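Local coordinates for antifreeze protein (Uncultured bacterium, PDB 6EIO) that binds ice through two faces and thereby probably restrains the growth of ice crystals, at residues H77-A81 against I82-A86; Y122-T125 against S126-V130; Q85-L88 against D89-T92; V219-G223 against N224-L228. All coordinates share one frame; numbering follows the deposited sequence.

Contact 1: H77-A81 against I82-A86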
ATOM      1  N   HIS A  77      -6.432  -2.392  17.678  1.00  5.62           N
ATOM      2  CA  HIS A  77      -6.813  -1.051  18.108  1.00  6.13           C
ATOM      3  C   HIS A  77      -8.123  -0.675  17.421  1.00  5.99           C
ATOM      4  O   HIS A  77      -8.123  -0.365  16.226  1.00  6.57           O
ATOM      5  CB  HIS A  77      -5.721  -0.063  17.711  1.00  6.43           C
ATOM      6  CG  HIS A  77      -4.443  -0.226  18.464  1.00  6.19           C
ATOM      7  ND1 HIS A  77      -4.323   0.162  19.778  1.00  6.68           N
ATOM      8  CD2 HIS A  77      -3.221  -0.700  18.108  1.00  6.51           C
ATOM      9  CE1 HIS A  77      -3.091  -0.077  20.198  1.00  7.17           C
ATOM     10  NE2 HIS A  77      -2.393  -0.590  19.206  1.00  6.76           N
ATOM     11  N   ILE A  78      -9.226  -0.719  18.171  1.00  6.41           N
ATOM     12  CA  ILE A  78     -10.552  -0.398  17.648  1.00  6.64           C
ATOM     13  C   ILE A  78     -11.079   0.810  18.409  1.00  6.94           C
ATOM     14  O   ILE A  78     -11.325   0.745  19.618  1.00  7.52           O
ATOM     15  CB  ILE A  78     -11.545  -1.561  17.754  1.00  7.50           C
ATOM     16  CG1 ILE A  78     -11.021  -2.797  17.031  1.00  8.38           C
ATOM     17  CG2 ILE A  78     -12.890  -1.125  17.189  1.00  8.76           C
ATOM     18  CD1 ILE A  78     -11.909  -4.016  17.183  1.00 14.57           C
ATOM     19  N   ASN A  79     -11.231   1.930  17.707  1.00  7.30           N
ATOM     20  CA  ASN A  79     -11.846   3.126  18.282  1.00  8.17           C
ATOM     21  C   ASN A  79     -11.175   3.554  19.580  1.00  8.40           C
ATOM     22  O   ASN A  79     -11.817   4.072  20.488  1.00 11.62           O
ATOM     23  CB  ASN A  79     -13.356   2.954  18.447  1.00  9.16           C
ATOM     24  CG  ASN A  79     -14.035   2.861  17.113  1.00  8.97           C
ATOM     25  OD1 ASN A  79     -13.662   3.597  16.190  1.00  9.72           O
ATOM     26  ND2 ASN A  79     -14.979   1.943  16.964  1.00 11.99           N
ATOM     27  N   ASP A  80      -9.874   3.379  19.652  1.00  8.39           N
ATOM     28  CA  ASP A  80      -9.091   3.790  20.796  1.00  7.83           C
ATOM     29  C   ASP A  80      -8.191   4.964  20.414  1.00  6.32           C
ATOM     30  O   ASP A  80      -8.225   5.483  19.293  1.00  6.05           O
ATOM     31  CB  ASP A  80      -8.353   2.582  21.375  1.00  9.28           C
ATOM     32  CG  ASP A  80      -7.222   2.079  20.498  1.00  7.60           C
ATOM     33  OD1 ASP A  80      -7.138   2.477  19.320  1.00  8.03           O
ATOM     34  OD2 ASP A  80      -6.403   1.269  21.021  1.00  7.86           O
ATOM     35  N   ALA A  81      -7.385   5.419  21.358  1.00  7.02           N
ATOM     36  CA  ALA A  81      -6.612   6.619  21.107  1.00  6.69           C
ATOM     37  C   ALA A  81      -5.705   6.457  19.881  1.00  6.08           C
ATOM     38  O   ALA A  81      -5.616   7.349  19.019  1.00  6.81           O
ATOM     39  CB  ALA A  81      -5.788   6.936  22.350  1.00  8.40           C
ATOM     40  N   ILE A  82      -4.988   5.338  19.800  1.00  6.23           N
ATOM     41  CA  ILE A  82      -4.040   5.150  18.710  1.00  5.96           C
ATOM     42  C   ILE A  82      -4.772   4.986  17.381  1.00  5.73           C
ATOM     43  O   ILE A  82      -4.371   5.595  16.375  1.00  6.06           O
ATOM     44  CB  ILE A  82      -3.067   3.982  19.011  1.00  6.81           C
ATOM     45  CG1 ILE A  82      -2.147   4.347  20.162  1.00  8.29           C
ATOM     46  CG2 ILE A  82      -2.277   3.601  17.777  1.00  9.59           C
ATOM     47  CD1 ILE A  82      -1.255   3.235  20.644  1.00 12.68           C
ATOM     48  N   ALA A  83      -5.838   4.177  17.336  1.00  5.88           N
ATOM     49  CA  ALA A  83      -6.550   4.022  16.068  1.00  6.00           C
ATOM     50  C   ALA A  83      -7.133   5.346  15.602  1.00  5.51           C
ATOM     51  O   ALA A  83      -7.092   5.664  14.405  1.00  5.73           O
ATOM     52  CB  ALA A  83      -7.669   2.990  16.164  1.00  7.67           C
ATOM     53  N   ASN A  84      -7.714   6.116  16.521  1.00  6.27           N
ATOM     54  CA  ASN A  84      -8.348   7.356  16.104  1.00  6.39           C
ATOM     55  C   ASN A  84      -7.313   8.332  15.551  1.00  5.83           C
ATOM     56  O   ASN A  84      -7.551   9.002  14.538  1.00  6.39           O
ATOM     57  CB  ASN A  84      -9.125   7.971  17.265  1.00  7.51           C
ATOM     58  CG  ASN A  84     -10.374   7.172  17.625  1.00  8.15           C
ATOM     59  OD1 ASN A  84     -10.764   6.209  16.971  1.00  9.24           O
ATOM     60  ND2 ASN A  84     -10.975   7.561  18.730  1.00 11.40           N
ATOM     61  N   GLN A  85      -6.147   8.426  16.199  1.00  5.78           N
ATOM     62  CA  GLN A  85      -5.100   9.295  15.676  1.00  5.74           C
ATOM     63  C   GLN A  85      -4.579   8.763  14.343  1.00  5.52           C
ATOM     64  O   GLN A  85      -4.270   9.538  13.425  1.00  5.93           O
ATOM     65  CB  GLN A  85      -3.954   9.459  16.679  1.00  6.93           C
ATOM     66  CG  GLN A  85      -2.945  10.507  16.235  1.00  6.51           C
ATOM     67  CD  GLN A  85      -3.543  11.886  16.149  1.00  6.67           C
ATOM     68  OE1 GLN A  85      -4.177  12.344  17.099  1.00  7.12           O
ATOM     69  NE2 GLN A  85      -3.345  12.564  15.030  1.00  8.80           N
ATOM     70  N   ALA A  86      -4.483   7.440  14.209  1.00  5.25           N
ATOM     71  CA  ALA A  86      -3.985   6.874  12.963  1.00  5.35           C
ATOM     72  C   ALA A  86      -4.912   7.207  11.800  1.00  5.07           C
ATOM     73  O   ALA A  86      -4.434   7.435  10.687  1.00  5.51           O
ATOM     74  CB  ALA A  86      -3.785   5.370  13.108  1.00  5.56           C
TER
HETATM   75  O   HOH W   1     -14.073   6.270  16.979  1.00 16.19           O
HETATM   76  O   HOH W   2     -13.434   6.511  19.874  1.00 22.01           O
HETATM   77  O   HOH W   3      -4.745   3.394  22.107  1.00 29.59           O
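D80 caps the N-terminus of helix 81-99: its OD1 accepts a hydrogen bond from A83 N at 2.9 Å. The donor comes in on the syn side of that oxygen, though 30° out of the carboxylate plane. With CG between the backbone N and the carbonyl carbon (chi1 71°), a CB that starts away from the helix still brings OD1 to the first turn. The backbone O of D80 takes the next amide, N84 N, at 2.9 Å, and the same residue thus holds two successive N-H groups. The second carboxylate oxygen is met by H77, whose ND1 donates to D80 OD2 over 2.7 Å, within the imidazole plane and onto the syn lone pair; a water weakly bonded to OD2 is held by I82 N. I82 lies over one face of this ring in a CH-pi contact, its CB 4.3 Å from the ring centroid, while F36 meets the imidazole from strand 36-40. A83 CB lies against the backbone O of H77 at 3.4 Å. A water joins the N79 carbonyl to N84 ND2. The polar ends of these asparagines are held further by the fold: N79 ND2 by the carbonyls of G61 and P60, N84 OD1 by the S59 hydroxyl. Backbone bonds from H77 to L56 and L58 fix the strand from which the turn leaves. With both oxygens engaged, the D80 carboxylate is restrained in rotation; the helix N-terminus and the ND1-H of H77 would together be expected to favour its charged form.

Contact 2: Y122-T125 against S126-V130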
ATOM      1  N   TYR A 122       4.560   9.473  -9.952  1.00  5.83           N
ATOM      2  CA  TYR A 122       3.790   8.921 -11.053  1.00  6.07           C
ATOM      3  C   TYR A 122       2.324   9.237 -10.832  1.00  5.91           C
ATOM      4  O   TYR A 122       1.842   9.181  -9.692  1.00  6.90           O
ATOM      5  CB  TYR A 122       3.956   7.406 -11.110  1.00  5.74           C
ATOM      6  CG  TYR A 122       5.371   6.985 -11.424  1.00  5.81           C
ATOM      7  CD1 TYR A 122       6.323   6.801 -10.415  1.00  5.73           C
ATOM      8  CD2 TYR A 122       5.774   6.809 -12.738  1.00  6.07           C
ATOM      9  CE1 TYR A 122       7.621   6.431 -10.709  1.00  5.69           C
ATOM     10  CE2 TYR A 122       7.065   6.440 -13.050  1.00  6.24           C
ATOM     11  CZ  TYR A 122       7.989   6.237 -12.033  1.00  5.65           C
ATOM     12  OH  TYR A 122       9.254   5.855 -12.388  1.00  6.07           O
ATOM     13  N   LYS A 123       1.613   9.516 -11.923  1.00  5.96           N
ATOM     14  CA  LYS A 123       0.191   9.818 -11.851  1.00  6.42           C
ATOM     15  C   LYS A 123      -0.579   9.029 -12.901  1.00  6.34           C
ATOM     16  O   LYS A 123      -0.289   9.117 -14.102  1.00  7.30           O
ATOM     17  CB  LYS A 123      -0.061  11.308 -12.060  1.00  8.17           C
ATOM     18  CG  LYS A 123      -1.519  11.689 -12.014  1.00 11.96           C
ATOM     19  CD  LYS A 123      -1.699  13.190 -12.142  1.00 15.56           C
ATOM     20  CE  LYS A 123      -3.123  13.605 -11.809  1.00 23.31           C
ATOM     21  NZ  LYS A 123      -3.517  13.201 -10.420  1.00 37.48           N
ATOM     22  N   SER A 124      -1.582   8.299 -12.432  1.00  6.06           N
ATOM     23  CA  SER A 124      -2.543   7.603 -13.278  1.00  6.63           C
ATOM     24  C   SER A 124      -3.885   8.306 -13.186  1.00  6.74           C
ATOM     25  O   SER A 124      -4.447   8.451 -12.098  1.00  7.61           O
ATOM     26  CB  SER A 124      -2.692   6.150 -12.836  1.00  7.52           C
ATOM     27  OG  SER A 124      -3.594   5.461 -13.689  1.00  9.76           O
ATOM     28  N   THR A 125      -4.413   8.730 -14.330  1.00  7.30           N
ATOM     29  CA  THR A 125      -5.712   9.386 -14.378  1.00  8.50           C
ATOM     30  C   THR A 125      -6.855   8.392 -14.545  1.00  7.63           C
ATOM     31  O   THR A 125      -8.010   8.813 -14.635  1.00 10.28           O
ATOM     32  CB  THR A 125      -5.758  10.410 -15.517  1.00 11.79           C
ATOM     33  OG1 THR A 125      -5.526   9.731 -16.752  1.00 13.84           O
ATOM     34  CG2 THR A 125      -4.714  11.508 -15.314  1.00 16.05           C
ATOM     35  N   SER A 126      -6.551   7.103 -14.624  1.00  6.71           N
ATOM     36  CA  SER A 126      -7.560   6.051 -14.711  1.00  7.05           C
ATOM     37  C   SER A 126      -7.097   4.892 -13.819  1.00  6.80           C
ATOM     38  O   SER A 126      -6.214   5.049 -12.965  1.00  8.14           O
ATOM     39  CB  SER A 126      -7.793   5.685 -16.187  1.00  7.91           C
ATOM     40  OG  SER A 126      -6.585   5.278 -16.803  1.00  8.60           O
ATOM     41  N   SER A 127      -7.668   3.713 -14.015  1.00  6.75           N
ATOM     42  CA  SER A 127      -7.283   2.591 -13.176  0.52  6.16           C
ATOM     43  C   SER A 127      -5.866   2.134 -13.512  1.00  5.84           C
ATOM     44  O   SER A 127      -5.419   2.185 -14.665  1.00  6.68           O
ATOM     45  CB  SER A 127      -8.247   1.420 -13.358  0.52  6.33           C
ATOM     46  OG  SER A 127      -9.518   1.686 -12.782  0.52  6.95           O
ATOM     47  N   LEU A 128      -5.153   1.684 -12.470  1.00  5.80           N
ATOM     48  CA  LEU A 128      -3.801   1.168 -12.593  1.00  5.41           C
ATOM     49  C   LEU A 128      -3.840  -0.306 -12.208  1.00  5.46           C
ATOM     50  O   LEU A 128      -4.516  -0.678 -11.242  1.00  6.46           O
ATOM     51  CB  LEU A 128      -2.846   1.930 -11.670  1.00  5.75           C
ATOM     52  CG  LEU A 128      -1.358   1.738 -11.963  1.00  6.05           C
ATOM     53  CD1 LEU A 128      -0.973   2.378 -13.285  1.00  7.40           C
ATOM     54  CD2 LEU A 128      -0.542   2.327 -10.826  1.00  7.63           C
ATOM     55  N   ALA A 129      -3.135  -1.145 -12.965  1.00  5.48           N
ATOM     56  CA  ALA A 129      -3.233  -2.582 -12.757  1.00  6.15           C
ATOM     57  C   ALA A 129      -1.894  -3.243 -13.004  1.00  5.94           C
ATOM     58  O   ALA A 129      -1.087  -2.757 -13.778  1.00  7.33           O
ATOM     59  CB  ALA A 129      -4.269  -3.197 -13.697  1.00  9.00           C
ATOM     60  N   VAL A 130      -1.672  -4.359 -12.337  1.00  8.45           N
ATOM     61  CA  VAL A 130      -0.644  -5.299 -12.747  1.00 12.93           C
ATOM     62  C   VAL A 130      -1.408  -6.515 -13.257  1.00 13.91           C
ATOM     63  O   VAL A 130      -1.914  -7.317 -12.469  1.00 14.88           O
ATOM     64  CB  VAL A 130       0.325  -5.644 -11.608  1.00 15.96           C
ATOM     65  CG1 VAL A 130       1.516  -6.385 -12.157  1.00 21.87           C
ATOM     66  CG2 VAL A 130       0.761  -4.383 -10.854  1.00 17.87           C
TER
HETATM   67  O   HOH W   4      -5.700   7.348 -18.383  1.00 15.01           O
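Between S124, the last residue of strand 120-124, and S126 the chain rounds a corner at T125, whose near-zero psi turns the backbone out of the extended form before S126 restores it toward strand 128-130. The hydroxyl of S124 spans the inside of this bend and donates to the carbonyl of S126, OG to O 2.7 Å. Its OG extends anti to the backbone N (chi1 -178°), which points it across the bend at the S126 carbonyl. The bond is short but not aimed at a lone pair: OG stands above the S126 carbonyl plane, 54° out of it. L128 closes the inner side, its CD1 lying 4.1 Å from S124 OG, and the L128 side chain also touches I149 and I151 of strand 147-151 and I112. On the outside of the bend, a water bridges the hydroxyls of T125 and S126, 2.9 Å from T125 OG1 and 2.8 Å from S126 OG. Neighbouring coils of the beta-solenoid flank the corner: S124 bonds through its backbone to Q150, and S109 touches both S124 and S126. If an alanine here removed the hydroxyl, the S126 carbonyl would probably be left without this donor and the corner freer to shift. The bend thus divides its polar groups: a buried serine hydroxyl satisfies a backbone carbonyl beside the leucine, whereas the outward hydroxyls of T125 and S126 are tied together through water.

Contact 3: Q85-L88 against D89-T92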
ATOM      1  N   GLN A  85      -6.147   8.426  16.199  1.00  5.78           N
ATOM      2  CA  GLN A  85      -5.100   9.295  15.676  1.00  5.74           C
ATOM      3  C   GLN A  85      -4.579   8.763  14.343  1.00  5.52           C
ATOM      4  O   GLN A  85      -4.270   9.538  13.425  1.00  5.93           O
ATOM      5  CB  GLN A  85      -3.954   9.459  16.679  1.00  6.93           C
ATOM      6  CG  GLN A  85      -2.945  10.507  16.235  1.00  6.51           C
ATOM      7  CD  GLN A  85      -3.543  11.886  16.149  1.00  6.67           C
ATOM      8  OE1 GLN A  85      -4.177  12.344  17.099  1.00  7.12           O
ATOM      9  NE2 GLN A  85      -3.345  12.564  15.030  1.00  8.80           N
ATOM     10  N   ALA A  86      -4.483   7.440  14.209  1.00  5.25           N
ATOM     11  CA  ALA A  86      -3.985   6.874  12.963  1.00  5.35           C
ATOM     12  C   ALA A  86      -4.912   7.207  11.800  1.00  5.07           C
ATOM     13  O   ALA A  86      -4.434   7.435  10.687  1.00  5.51           O
ATOM     14  CB  ALA A  86      -3.785   5.370  13.108  1.00  5.56           C
ATOM     15  N   LYS A  87      -6.227   7.259  12.023  1.00  5.39           N
ATOM     16  CA  LYS A  87      -7.122   7.673  10.931  1.00  5.68           C
ATOM     17  C   LYS A  87      -6.845   9.104  10.504  1.00  5.66           C
ATOM     18  O   LYS A  87      -6.808   9.408   9.305  1.00  6.26           O
ATOM     19  CB  LYS A  87      -8.598   7.536  11.306  1.00  6.00           C
ATOM     20  CG  LYS A  87      -9.058   6.129  11.654  1.00  6.56           C
ATOM     21  CD  LYS A  87      -8.728   5.065  10.626  1.00  8.34           C
ATOM     22  CE  LYS A  87      -9.255   5.368   9.213  1.00  8.97           C
ATOM     23  NZ  LYS A  87     -10.705   5.771   9.208  1.00 10.21           N
ATOM     24  N   LEU A  88      -6.659  10.007  11.471  1.00  5.81           N
ATOM     25  CA  LEU A  88      -6.315  11.389  11.132  1.00  6.03           C
ATOM     26  C   LEU A  88      -5.017  11.427  10.346  1.00  5.95           C
ATOM     27  O   LEU A  88      -4.871  12.188   9.381  1.00  6.76           O
ATOM     28  CB  LEU A  88      -6.175  12.231  12.412  1.00  6.93           C
ATOM     29  CG  LEU A  88      -7.449  12.390  13.240  1.00  8.02           C
ATOM     30  CD1 LEU A  88      -7.126  13.033  14.582  1.00 12.44           C
ATOM     31  CD2 LEU A  88      -8.489  13.212  12.489  1.00 10.78           C
ATOM     32  N   ASP A  89      -4.053  10.604  10.760  1.00  5.76           N
ATOM     33  CA  ASP A  89      -2.732  10.639  10.145  1.00  5.78           C
ATOM     34  C   ASP A  89      -2.728   9.999   8.757  1.00  5.71           C
ATOM     35  O   ASP A  89      -1.957  10.446   7.888  1.00  5.98           O
ATOM     36  CB  ASP A  89      -1.701  10.009  11.091  1.00  5.93           C
ATOM     37  CG  ASP A  89      -1.507  10.829  12.357  1.00  6.78           C
ATOM     38  OD1 ASP A  89      -2.008  11.969  12.456  1.00  7.72           O
ATOM     39  OD2 ASP A  89      -0.820  10.310  13.260  1.00  7.55           O
ATOM     40  N   ILE A  90      -3.586   9.007   8.505  1.00  5.61           N
ATOM     41  CA  ILE A  90      -3.679   8.487   7.143  1.00  5.88           C
ATOM     42  C   ILE A  90      -4.439   9.441   6.232  1.00  5.94           C
ATOM     43  O   ILE A  90      -4.135   9.501   5.034  1.00  6.76           O
ATOM     44  CB  ILE A  90      -4.124   7.012   7.015  1.00  6.99           C
ATOM     45  CG1 ILE A  90      -5.580   6.791   7.345  1.00  9.42           C
ATOM     46  CG2 ILE A  90      -3.195   6.118   7.819  1.00  7.43           C
ATOM     47  CD1 ILE A  90      -6.055   5.381   6.999  1.00  9.71           C
ATOM     48  N   THR A  91      -5.387  10.221   6.757  1.00  6.23           N
ATOM     49  CA  THR A  91      -5.965  11.296   5.949  1.00  6.69           C
ATOM     50  C   THR A  91      -4.891  12.298   5.551  1.00  6.34           C
ATOM     51  O   THR A  91      -4.782  12.680   4.380  1.00  6.46           O
ATOM     52  CB  THR A  91      -7.102  11.951   6.716  1.00  7.99           C
ATOM     53  OG1 THR A  91      -8.136  10.977   6.852  1.00  8.63           O
ATOM     54  CG2 THR A  91      -7.619  13.204   5.984  1.00  9.43           C
ATOM     55  N   THR A  92      -4.059  12.705   6.513  1.00  6.29           N
ATOM     56  CA  THR A  92      -2.963  13.621   6.201  1.00  6.18           C
ATOM     57  C   THR A  92      -2.051  13.035   5.123  1.00  5.93           C
ATOM     58  O   THR A  92      -1.683  13.715   4.157  1.00  6.38           O
ATOM     59  CB  THR A  92      -2.185  13.919   7.489  1.00  6.85           C
ATOM     60  OG1 THR A  92      -3.074  14.565   8.396  1.00  7.73           O
ATOM     61  CG2 THR A  92      -0.940  14.771   7.232  1.00  9.01           C
TER
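Q85 sends CG anti to its own backbone N (chi1 -172°) and then bends at chi2, which carries its amide along helix 81-99 to D89, one turn on. This helix lies alongside the beta-solenoid, as is characteristic of the ice-binding-like family. Q85 NE2 donates to D89 OD1 at 3.0 Å; the oxygen sits in the amide plane, but the nitrogen meets the carboxylate from above, 40° out of its plane. The other oxygen, OD2, is taken by the S32 hydroxyl, so two partners grip D89 while its backbone N bonds to Q85 O at 2.9 Å. With alanine replacing the aspartate, the Q85 amide is likely to swing and the S32 hydroxyl to lose this acceptor. On the solenoid-facing side, A86 and I90 both touch I39 of strand 36-40. Their backbones are joined by I90 N to A86 O at 2.8 Å. K87 is folded repeatedly along its length, and its NZ hydrogen-bonds to the carbonyls of R215 and S59. Beside I90 it points the same way, with K87 CE 3.9 Å from I90 CD1.

Contact 4: V219-G223 against N224-L228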
ATOM      1  N   VAL A 219     -11.406  -3.391   4.908  1.00  6.48           N
ATOM      2  CA  VAL A 219     -10.362  -4.308   4.475  1.00  6.11           C
ATOM      3  C   VAL A 219     -10.906  -5.726   4.565  1.00  6.28           C
ATOM      4  O   VAL A 219     -11.366  -6.163   5.628  1.00  7.56           O
ATOM      5  CB  VAL A 219      -9.054  -4.147   5.266  1.00  6.92           C
ATOM      6  CG1 VAL A 219      -8.041  -5.181   4.798  1.00  7.84           C
ATOM      7  CG2 VAL A 219      -8.484  -2.756   5.054  1.00  7.85           C
ATOM      8  N   THR A 220     -10.844  -6.431   3.434  1.00  5.63           N
ATOM      9  CA  THR A 220     -11.284  -7.812   3.312  1.00  5.99           C
ATOM     10  C   THR A 220     -10.066  -8.675   2.997  1.00  5.40           C
ATOM     11  O   THR A 220      -9.278  -8.334   2.115  1.00  5.97           O
ATOM     12  CB  THR A 220     -12.345  -7.942   2.212  1.00  6.83           C
ATOM     13  OG1 THR A 220     -13.448  -7.084   2.511  1.00  8.68           O
ATOM     14  CG2 THR A 220     -12.853  -9.361   2.070  1.00 10.25           C
ATOM     15  N   MET A 221      -9.931  -9.777   3.730  1.00  5.81           N
ATOM     16  CA  MET A 221      -8.771 -10.643   3.653  0.50  5.67           C
ATOM     17  C   MET A 221      -9.220 -12.094   3.546  1.00  5.62           C
ATOM     18  O   MET A 221     -10.257 -12.488   4.094  1.00  6.38           O
ATOM     19  CB  MET A 221      -7.889 -10.438   4.910  0.50  5.63           C
ATOM     20  CG  MET A 221      -7.216  -9.066   4.964  0.50  5.70           C
ATOM     21  SD  MET A 221      -6.520  -8.679   6.591  0.50  5.00           S
ATOM     22  CE  MET A 221      -8.026  -8.459   7.517  0.50  6.86           C
ATOM     23  N   GLU A 222      -8.420 -12.892   2.853  1.00  5.61           N
ATOM     24  CA  GLU A 222      -8.643 -14.334   2.788  1.00  5.80           C
ATOM     25  C   GLU A 222      -7.278 -15.023   2.719  1.00  5.25           C
ATOM     26  O   GLU A 222      -6.557 -14.921   1.730  1.00  5.86           O
ATOM     27  CB  GLU A 222      -9.533 -14.696   1.600  1.00  6.66           C
ATOM     28  CG  GLU A 222      -9.829 -16.185   1.554  1.00  8.14           C
ATOM     29  CD  GLU A 222     -11.030 -16.608   0.707  1.00  8.70           C
ATOM     30  OE1 GLU A 222     -11.690 -15.755   0.097  1.00 11.84           O
ATOM     31  OE2 GLU A 222     -11.280 -17.834   0.690  1.00  9.20           O
ATOM     32  N   GLY A 223      -6.910 -15.713   3.796  1.00  5.33           N
ATOM     33  CA  GLY A 223      -5.666 -16.466   3.805  1.00  5.55           C
ATOM     34  C   GLY A 223      -4.432 -15.679   3.410  1.00  5.27           C
ATOM     35  O   GLY A 223      -3.592 -16.185   2.663  1.00  6.28           O
ATOM     36  N   ASN A 224      -4.282 -14.462   3.926  1.00  4.74           N
ATOM     37  CA  ASN A 224      -3.191 -13.599   3.508  1.00  4.74           C
ATOM     38  C   ASN A 224      -2.040 -13.590   4.504  1.00  4.72           C
ATOM     39  O   ASN A 224      -2.199 -13.929   5.676  1.00  6.44           O
ATOM     40  CB  ASN A 224      -3.700 -12.164   3.333  1.00  5.03           C
ATOM     41  CG  ASN A 224      -4.831 -12.099   2.350  1.00  4.68           C
ATOM     42  OD1 ASN A 224      -5.945 -11.687   2.691  1.00  5.64           O
ATOM     43  ND2 ASN A 224      -4.550 -12.534   1.124  1.00  5.02           N
ATOM     44  N   THR A 225      -0.878 -13.133   4.032  1.00  4.92           N
ATOM     45  CA  THR A 225       0.253 -12.851   4.903  1.00  4.82           C
ATOM     46  C   THR A 225       0.587 -11.372   4.798  1.00  4.59           C
ATOM     47  O   THR A 225       0.888 -10.880   3.710  1.00  5.45           O
ATOM     48  CB  THR A 225       1.477 -13.672   4.506  1.00  5.89           C
ATOM     49  OG1 THR A 225       1.098 -15.039   4.521  1.00  8.81           O
ATOM     50  CG2 THR A 225       2.653 -13.412   5.456  1.00  6.82           C
ATOM     51  N   PHE A 226       0.556 -10.679   5.935  1.00  4.66           N
ATOM     52  CA  PHE A 226       0.932  -9.268   6.016  1.00  4.93           C
ATOM     53  C   PHE A 226       2.136  -9.127   6.936  1.00  4.84           C
ATOM     54  O   PHE A 226       2.109  -9.624   8.071  1.00  5.27           O
ATOM     55  CB  PHE A 226      -0.213  -8.433   6.629  1.00  5.39           C
ATOM     56  CG  PHE A 226      -1.445  -8.343   5.779  1.00  5.60           C
ATOM     57  CD1 PHE A 226      -2.462  -9.282   5.887  1.00  6.13           C
ATOM     58  CD2 PHE A 226      -1.589  -7.287   4.891  1.00  6.70           C
ATOM     59  CE1 PHE A 226      -3.610  -9.167   5.099  1.00  6.99           C
ATOM     60  CE2 PHE A 226      -2.710  -7.185   4.084  1.00  8.01           C
ATOM     61  CZ  PHE A 226      -3.719  -8.122   4.178  1.00  7.94           C
ATOM     62  N   VAL A 227       3.162  -8.430   6.463  1.00  4.79           N
ATOM     63  CA  VAL A 227       4.275  -8.005   7.301  1.00  4.95           C
ATOM     64  C   VAL A 227       4.583  -6.558   6.958  1.00  4.83           C
ATOM     65  O   VAL A 227       4.305  -6.089   5.852  1.00  5.57           O
ATOM     66  CB  VAL A 227       5.553  -8.856   7.107  1.00  5.63           C
ATOM     67  CG1 VAL A 227       5.288 -10.327   7.434  1.00  6.42           C
ATOM     68  CG2 VAL A 227       6.135  -8.695   5.696  1.00  6.29           C
ATOM     69  N   LEU A 228       5.194  -5.855   7.903  1.00  5.05           N
ATOM     70  CA  LEU A 228       5.664  -4.498   7.649  1.00  5.22           C
ATOM     71  C   LEU A 228       6.914  -4.514   6.770  1.00  6.00           C
ATOM     72  O   LEU A 228       7.608  -5.523   6.670  1.00  7.10           O
ATOM     73  CB  LEU A 228       5.966  -3.801   8.974  1.00  5.23           C
ATOM     74  CG  LEU A 228       4.722  -3.505   9.809  1.00  6.44           C
ATOM     75  CD1 LEU A 228       5.111  -3.070  11.210  1.00  8.02           C
ATOM     76  CD2 LEU A 228       3.886  -2.408   9.154  1.00 10.50           C
TER
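A tight beta-arc joins strand 219-222 to strand 225-227, where M221 meets both N224 and F226. The amide oxygen of N224 folds back toward the first strand and accepts the backbone N of E222, OD1 to N 2.8 Å. The donor stands 41° above the plane of the side-chain carbonyl, so no lone pair is aimed at it. Chi1 of -57° sets N224 CG beside its own backbone N and opposite the carbonyl carbon, turning the amide into the bend. There OD1 also lies 3.2 Å from M221 CB. At G223 the chain takes a positive phi, a conformation easy for glycine, within the turn from one sheet to the next. The arc is one corner of the beta-solenoid: strand 219-222 runs parallel to 43-47 and 200-202, while strand 225-227 pairs with 51-53 and 207-214. Adjacent coils complete the bonding of N224, whose ND2 reaches the carbonyls of A206 and D203 and whose backbone N is bonded to the T50 hydroxyl. Deeper in, M221 and F226 make a Met-aromatic contact. In one of the two conformers of the methionine, SD lies 3.3 Å from F226 CE1 and approaches the ring obliquely, 52° off its normal. M221 CG is also close, 3.6 Å from F226 CE1. F202 meets the F226 ring edge-to-face, V38 and L208 press on that side chain too, and M221 extends on to V44 and F67.

Overall arrangement
Contacts 1 and 3 overlap on helix 81-99, sharing Q85 and A86, with centres about 10 Å apart: the first caps the helix, the second lays its next turn along strand 36-40. Contacts 2 and 4 are corners of the solenoid itself, about 23 Å apart between centres. Strand 128-130 enters the eight-stranded parallel sheet from the corner at 122-130, whereas strand 219-222 leaves that sheet at 219-228. Contacts 1 and 2 lie on opposite sides of the chain's centre, their own centres about 31 Å apart. Near contact 3, a sulfate, probably from the crystallisation liquor, comes about 4 Å from the T91 side chain.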